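Local coordinates for microcin B17-processing protein McbB (Escherichia coli str. K-12 substr. MG1655, PDB 6GRH), which is needed to process the inactive microcin B17 precursor, McbA, into the active antibiotic peptide, at residues 70-73 against 74-77; 76-79 against 80-84. All blocks are in the same frame, centred on the assembly; numbering follows the deposited sequence.

Contact 1: residues 70-73 against 74-77; sequences LIDK and DKGK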
ATOM      1  N   LEU B  70       0.479  58.680  -9.614  1.00 44.17           N
ATOM      2  CA  LEU B  70      -0.015  59.455  -8.474  1.00 44.49           C
ATOM      3  C   LEU B  70      -0.878  58.659  -7.469  1.00 43.20           C
ATOM      4  O   LEU B  70      -1.888  59.151  -6.969  1.00 43.64           O
ATOM      5  CB  LEU B  70      -0.756  60.685  -8.992  1.00 45.86           C
ATOM      6  CG  LEU B  70       0.088  61.654  -9.849  1.00 46.96           C
ATOM      7  CD1 LEU B  70      -0.835  62.697 -10.458  1.00 47.80           C
ATOM      8  CD2 LEU B  70       1.194  62.310  -9.026  1.00 48.48           C
ATOM      9  N   ILE B  71      -0.450  57.441  -7.173  1.00 41.32           N
ATOM     10  CA  ILE B  71      -1.152  56.549  -6.251  1.00 41.05           C
ATOM     11  C   ILE B  71      -0.323  56.464  -4.976  1.00 41.67           C
ATOM     12  O   ILE B  71       0.895  56.297  -5.051  1.00 41.36           O
ATOM     13  CB  ILE B  71      -1.319  55.151  -6.891  1.00 39.47           C
ATOM     14  CG1 ILE B  71      -2.244  55.258  -8.109  1.00 39.35           C
ATOM     15  CG2 ILE B  71      -1.847  54.106  -5.893  1.00 38.62           C
ATOM     16  CD1 ILE B  71      -2.306  53.974  -8.928  1.00 38.57           C
ATOM     17  N   ASP B  72      -0.970  56.577  -3.817  1.00 42.24           N
ATOM     18  CA  ASP B  72      -0.304  56.333  -2.539  1.00 43.22           C
ATOM     19  C   ASP B  72       0.329  54.937  -2.547  1.00 42.23           C
ATOM     20  O   ASP B  72      -0.345  53.943  -2.878  1.00 40.08           O
ATOM     21  CB  ASP B  72      -1.292  56.465  -1.367  1.00 44.44           C
ATOM     22  CG  ASP B  72      -0.624  56.222  -0.007  1.00 45.89           C
ATOM     23  OD1 ASP B  72      -0.684  55.090   0.515  1.00 45.68           O
ATOM     24  OD2 ASP B  72      -0.007  57.169   0.532  1.00 48.59           O
ATOM     25  N   LYS B  73       1.620  54.852  -2.202  1.00 42.71           N
ATOM     26  CA  LYS B  73       2.340  53.565  -2.286  1.00 42.03           C
ATOM     27  C   LYS B  73       1.745  52.461  -1.415  1.00 40.95           C
ATOM     28  O   LYS B  73       1.546  51.340  -1.891  1.00 39.41           O
ATOM     29  CB  LYS B  73       3.813  53.720  -1.920  1.00 43.39           C
ATOM     30  CG  LYS B  73       4.631  54.478  -2.947  1.00 45.05           C
ATOM     31  CD  LYS B  73       6.048  54.707  -2.411  1.00 46.85           C
ATOM     32  CE  LYS B  73       6.621  56.072  -2.717  1.00 48.63           C
ATOM     33  NZ  LYS B  73       5.778  57.220  -2.287  1.00 50.53           N
ATOM     34  N   ASP B  74       1.488  52.775  -0.144  1.00 41.76           N
ATOM     35  CA  ASP B  74       0.867  51.820   0.799  1.00 42.00           C
ATOM     36  C   ASP B  74      -0.527  51.347   0.343  1.00 39.73           C
ATOM     37  O   ASP B  74      -0.824  50.151   0.380  1.00 37.69           O
ATOM     38  CB  ASP B  74       0.753  52.428   2.213  1.00 44.73           C
ATOM     39  CG  ASP B  74       2.104  52.742   2.826  1.00 47.38           C
ATOM     40  OD1 ASP B  74       2.936  51.821   2.877  1.00 49.16           O
ATOM     41  OD2 ASP B  74       2.334  53.904   3.253  1.00 51.05           O
ATOM     42  N   LYS B  75      -1.383  52.292  -0.052  1.00 39.03           N
ATOM     43  CA  LYS B  75      -2.744  51.932  -0.491  1.00 38.20           C
ATOM     44  C   LYS B  75      -2.706  51.139  -1.798  1.00 36.05           C
ATOM     45  O   LYS B  75      -3.408  50.155  -1.927  1.00 34.62           O
ATOM     46  CB  LYS B  75      -3.641  53.149  -0.634  1.00 39.33           C
ATOM     47  CG  LYS B  75      -3.905  53.874   0.673  1.00 40.98           C
ATOM     48  CD  LYS B  75      -4.742  55.116   0.447  1.00 42.13           C
ATOM     49  CE  LYS B  75      -4.660  56.039   1.654  1.00 43.84           C
ATOM     50  NZ  LYS B  75      -5.539  57.215   1.511  1.00 45.46           N
ATOM     51  N   GLY B  76      -1.859  51.560  -2.734  1.00 35.16           N
ATOM     52  CA  GLY B  76      -1.641  50.829  -3.983  1.00 34.00           C
ATOM     53  C   GLY B  76      -1.131  49.413  -3.784  1.00 33.12           C
ATOM     54  O   GLY B  76      -1.655  48.476  -4.382  1.00 31.06           O
ATOM     55  N   LYS B  77      -0.125  49.251  -2.929  1.00 34.29           N
ATOM     56  CA  LYS B  77       0.429  47.937  -2.632  1.00 35.05           C
ATOM     57  C   LYS B  77      -0.585  47.003  -1.983  1.00 34.63           C
ATOM     58  O   LYS B  77      -0.690  45.848  -2.380  1.00 32.75           O
ATOM     59  CB  LYS B  77       1.648  48.036  -1.742  1.00 36.96           C
ATOM     60  CG  LYS B  77       2.909  48.334  -2.523  1.00 38.20           C
ATOM     61  CD  LYS B  77       4.014  48.681  -1.556  1.00 39.99           C
ATOM     62  CE  LYS B  77       5.185  49.281  -2.293  1.00 41.63           C
ATOM     63  NZ  LYS B  77       6.005  50.140  -1.396  1.00 43.09           N
TER

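Contact 2: residues 76-79 against 80-84; sequences GKEF and LITTG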
ATOM      1  N   GLY B  76      -1.859  51.560  -2.734  1.00 35.16           N
ATOM      2  CA  GLY B  76      -1.641  50.829  -3.983  1.00 34.00           C
ATOM      3  C   GLY B  76      -1.131  49.413  -3.784  1.00 33.12           C
ATOM      4  O   GLY B  76      -1.655  48.476  -4.382  1.00 31.06           O
ATOM      5  N   LYS B  77      -0.125  49.251  -2.929  1.00 34.29           N
ATOM      6  CA  LYS B  77       0.429  47.937  -2.632  1.00 35.05           C
ATOM      7  C   LYS B  77      -0.585  47.003  -1.983  1.00 34.63           C
ATOM      8  O   LYS B  77      -0.690  45.848  -2.380  1.00 32.75           O
ATOM      9  CB  LYS B  77       1.648  48.036  -1.742  1.00 36.96           C
ATOM     10  CG  LYS B  77       2.909  48.334  -2.523  1.00 38.20           C
ATOM     11  CD  LYS B  77       4.014  48.681  -1.556  1.00 39.99           C
ATOM     12  CE  LYS B  77       5.185  49.281  -2.293  1.00 41.63           C
ATOM     13  NZ  LYS B  77       6.005  50.140  -1.396  1.00 43.09           N
ATOM     14  N   GLU B  78      -1.322  47.534  -1.010  1.00 35.81           N
ATOM     15  CA  GLU B  78      -2.395  46.794  -0.334  1.00 36.68           C
ATOM     16  C   GLU B  78      -3.461  46.286  -1.323  1.00 34.20           C
ATOM     17  O   GLU B  78      -3.947  45.152  -1.213  1.00 32.77           O
ATOM     18  CB  GLU B  78      -3.056  47.681   0.731  1.00 40.24           C
ATOM     19  CG  GLU B  78      -3.932  46.910   1.699  1.00 43.16           C
ATOM     20  CD  GLU B  78      -4.608  47.806   2.729  1.00 46.95           C
ATOM     21  OE1 GLU B  78      -4.474  49.064   2.677  1.00 50.49           O
ATOM     22  OE2 GLU B  78      -5.288  47.232   3.608  1.00 50.53           O
ATOM     23  N   PHE B  79      -3.819  47.134  -2.278  1.00 33.17           N
ATOM     24  CA  PHE B  79      -4.755  46.753  -3.341  1.00 31.67           C
ATOM     25  C   PHE B  79      -4.177  45.613  -4.189  1.00 30.50           C
ATOM     26  O   PHE B  79      -4.849  44.612  -4.434  1.00 29.21           O
ATOM     27  CB  PHE B  79      -5.096  47.967  -4.218  1.00 32.16           C
ATOM     28  CG  PHE B  79      -5.914  47.628  -5.428  1.00 31.50           C
ATOM     29  CD1 PHE B  79      -7.293  47.520  -5.337  1.00 31.85           C
ATOM     30  CD2 PHE B  79      -5.310  47.350  -6.633  1.00 31.36           C
ATOM     31  CE1 PHE B  79      -8.058  47.205  -6.436  1.00 31.11           C
ATOM     32  CE2 PHE B  79      -6.080  47.014  -7.742  1.00 31.05           C
ATOM     33  CZ  PHE B  79      -7.451  46.962  -7.639  1.00 30.80           C
ATOM     34  N   LEU B  80      -2.927  45.775  -4.616  1.00 29.82           N
ATOM     35  CA  LEU B  80      -2.283  44.800  -5.485  1.00 29.48           C
ATOM     36  C   LEU B  80      -2.106  43.453  -4.791  1.00 29.11           C
ATOM     37  O   LEU B  80      -2.234  42.426  -5.430  1.00 28.27           O
ATOM     38  CB  LEU B  80      -0.932  45.335  -5.983  1.00 29.65           C
ATOM     39  CG  LEU B  80      -1.020  46.567  -6.907  1.00 30.32           C
ATOM     40  CD1 LEU B  80       0.348  47.193  -7.137  1.00 31.18           C
ATOM     41  CD2 LEU B  80      -1.672  46.232  -8.231  1.00 29.86           C
ATOM     42  N   ILE B  81      -1.815  43.472  -3.486  1.00 30.16           N
ATOM     43  CA  ILE B  81      -1.626  42.261  -2.712  1.00 30.64           C
ATOM     44  C   ILE B  81      -2.976  41.570  -2.455  1.00 30.76           C
ATOM     45  O   ILE B  81      -3.094  40.350  -2.644  1.00 30.05           O
ATOM     46  CB  ILE B  81      -0.931  42.519  -1.355  1.00 31.92           C
ATOM     47  CG1 ILE B  81       0.551  42.852  -1.590  1.00 33.11           C
ATOM     48  CG2 ILE B  81      -1.044  41.304  -0.422  1.00 31.90           C
ATOM     49  CD1 ILE B  81       1.222  43.523  -0.408  1.00 34.48           C
ATOM     50  N   THR B  82      -3.956  42.340  -1.995  1.00 31.70           N
ATOM     51  CA  THR B  82      -5.240  41.759  -1.580  1.00 32.19           C
ATOM     52  C   THR B  82      -6.006  41.194  -2.763  1.00 31.33           C
ATOM     53  O   THR B  82      -6.635  40.162  -2.613  1.00 31.75           O
ATOM     54  CB  THR B  82      -6.124  42.740  -0.790  1.00 33.63           C
ATOM     55  OG1 THR B  82      -6.302  43.950  -1.538  1.00 36.14           O
ATOM     56  CG2 THR B  82      -5.506  43.058   0.547  1.00 34.20           C
ATOM     57  N   THR B  83      -5.900  41.823  -3.938  1.00 30.05           N
ATOM     58  CA  THR B  83      -6.579  41.339  -5.144  1.00 29.00           C
ATOM     59  C   THR B  83      -5.905  40.177  -5.856  1.00 27.90           C
ATOM     60  O   THR B  83      -6.532  39.601  -6.737  1.00 27.70           O
ATOM     61  CB  THR B  83      -6.823  42.476  -6.168  1.00 29.41           C
ATOM     62  OG1 THR B  83      -5.561  43.068  -6.577  1.00 28.69           O
ATOM     63  CG2 THR B  83      -7.751  43.528  -5.593  1.00 30.08           C
ATOM     64  N   GLY B  84      -4.654  39.840  -5.504  1.00 27.00           N
ATOM     65  CA  GLY B  84      -3.913  38.720  -6.102  1.00 26.47           C
ATOM     66  C   GLY B  84      -3.053  39.061  -7.319  1.00 26.69           C
ATOM     67  O   GLY B  84      -2.792  38.198  -8.157  1.00 26.01           O
TER

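Contact 1: residues 70-73 against 74-77
Asp72 OD1 sits among the first amides of helix 73-82: it accepts a hydrogen bond from Lys75 N at 2.9 Å and also lies 3.2 Å from Asp74 N. The bond to Lys75 N is nearly straight (163° at the hydrogen) and uses the anti lone pair of OD1, the one turned away from OD2. With CG trans to the backbone N (chi1 -180°), the torsion brings OD1 to the amide of Lys75, so that Asp72, at the N-cap position, makes the capping bond. The Lys75 methylenes brush the carboxylate, CG lying 3.4 Å from Asp72 OD1, while CD passes Asp72 CB and the ammonium stays clear of the carboxylate. The carboxylates of Asp72 and Asp74 approach to 4.2 Å between OD1 and OD2, a like-charge pair that the amides and positive dipole end of the helix probably ease.

Backbone bonds start the helix proper: Gly76 N gives to Asp72 O at 2.8 Å, and Lys77 N to Lys73 O at 2.9 Å. The CB, CG and CD of Lys77 pass alongside Lys73 O, and both lysine ammoniums reach back to helix 59-68, Lys73 to Asp67 and Lys77 to Asp63 and Glu59. On the buried side, Ile71 CG2 rests on Gly76 CA at 3.8 Å; with no side chain on Gly76, the isoleucine can lie directly against the helix backbone. Ile71 also packs on Leu66 and, in helix 41-52, on Met43 and Val46. In the short loop between helices 59-68 and 73-82, Ile71 thus packs against the first turn of the second helix, while Asp72 caps its N terminus in a classic aspartate N-cap.

Contact 2: residues 76-79 against 80-84
Phe79 O and Glu78 O each take two hydrogen bonds from a threonine four residues on. Thr83 OG1 reaches Phe79 O at 2.7 Å and Thr83 N reaches it at 3.0 Å, from opposite faces of the carbonyl plane. Glu78 O is held likewise, by Thr82 N and by Thr82 OG1, the hydroxyl at 2.7 Å. In both threonines OG1 lies between the backbone N and the carbonyl carbon (chi1 54° and 60°), which turns the hydroxyl back along the helix. The other main-chain bonds, Leu80 N to Gly76 O and Ile81 N to Lys77 O, continue the regular pattern. Gly84, first to leave helical angles, takes positive phi in a Schellman motif, with Gly84 N bonded to Ile81 O at 3.3 Å.

Among the apolar contacts, Thr83 CG2 lies over one face of the Phe79 ring, 4.0 Å from its centroid and 19° off the normal, a CH-pi contact displaced toward the rim. Phe79 CD2 also meets Leu80 CD2 at 4.1 Å. Beyond the two segments, the ring packs on Val36 and Ile38 of strand 34-38 and meets an aromatic ring of another protein chain edge-to-face, while Leu80 fits against Met43, Leu47 and Leu50 of helix 41-52.

The threonine hydroxyls thus find their acceptors within their own helix, doubling the bonds on two of its carbonyls, and the same rotamer lays the methyl of Thr83, CG2, over the Phe79 ring.

From the N terminus, helix 59-68 ends in a Schellman motif at Leu70, and contact 1 follows at once, starting helix 73-82. Contact 2 takes over on the same helix: the two share Gly76 and Lys77, their centres lie about 9 Å apart, and neither encloses the other. Both are local turns, so neither closes a long loop; contact 1 finishes the connection between two helices, and contact 2 leads out toward strand 86-88. Together they hold both ends of helix 73-82, tying its start to helix 59-68 and its later turns to helix 41-52 and strand 34-38 of the N-terminal antiparallel sheet.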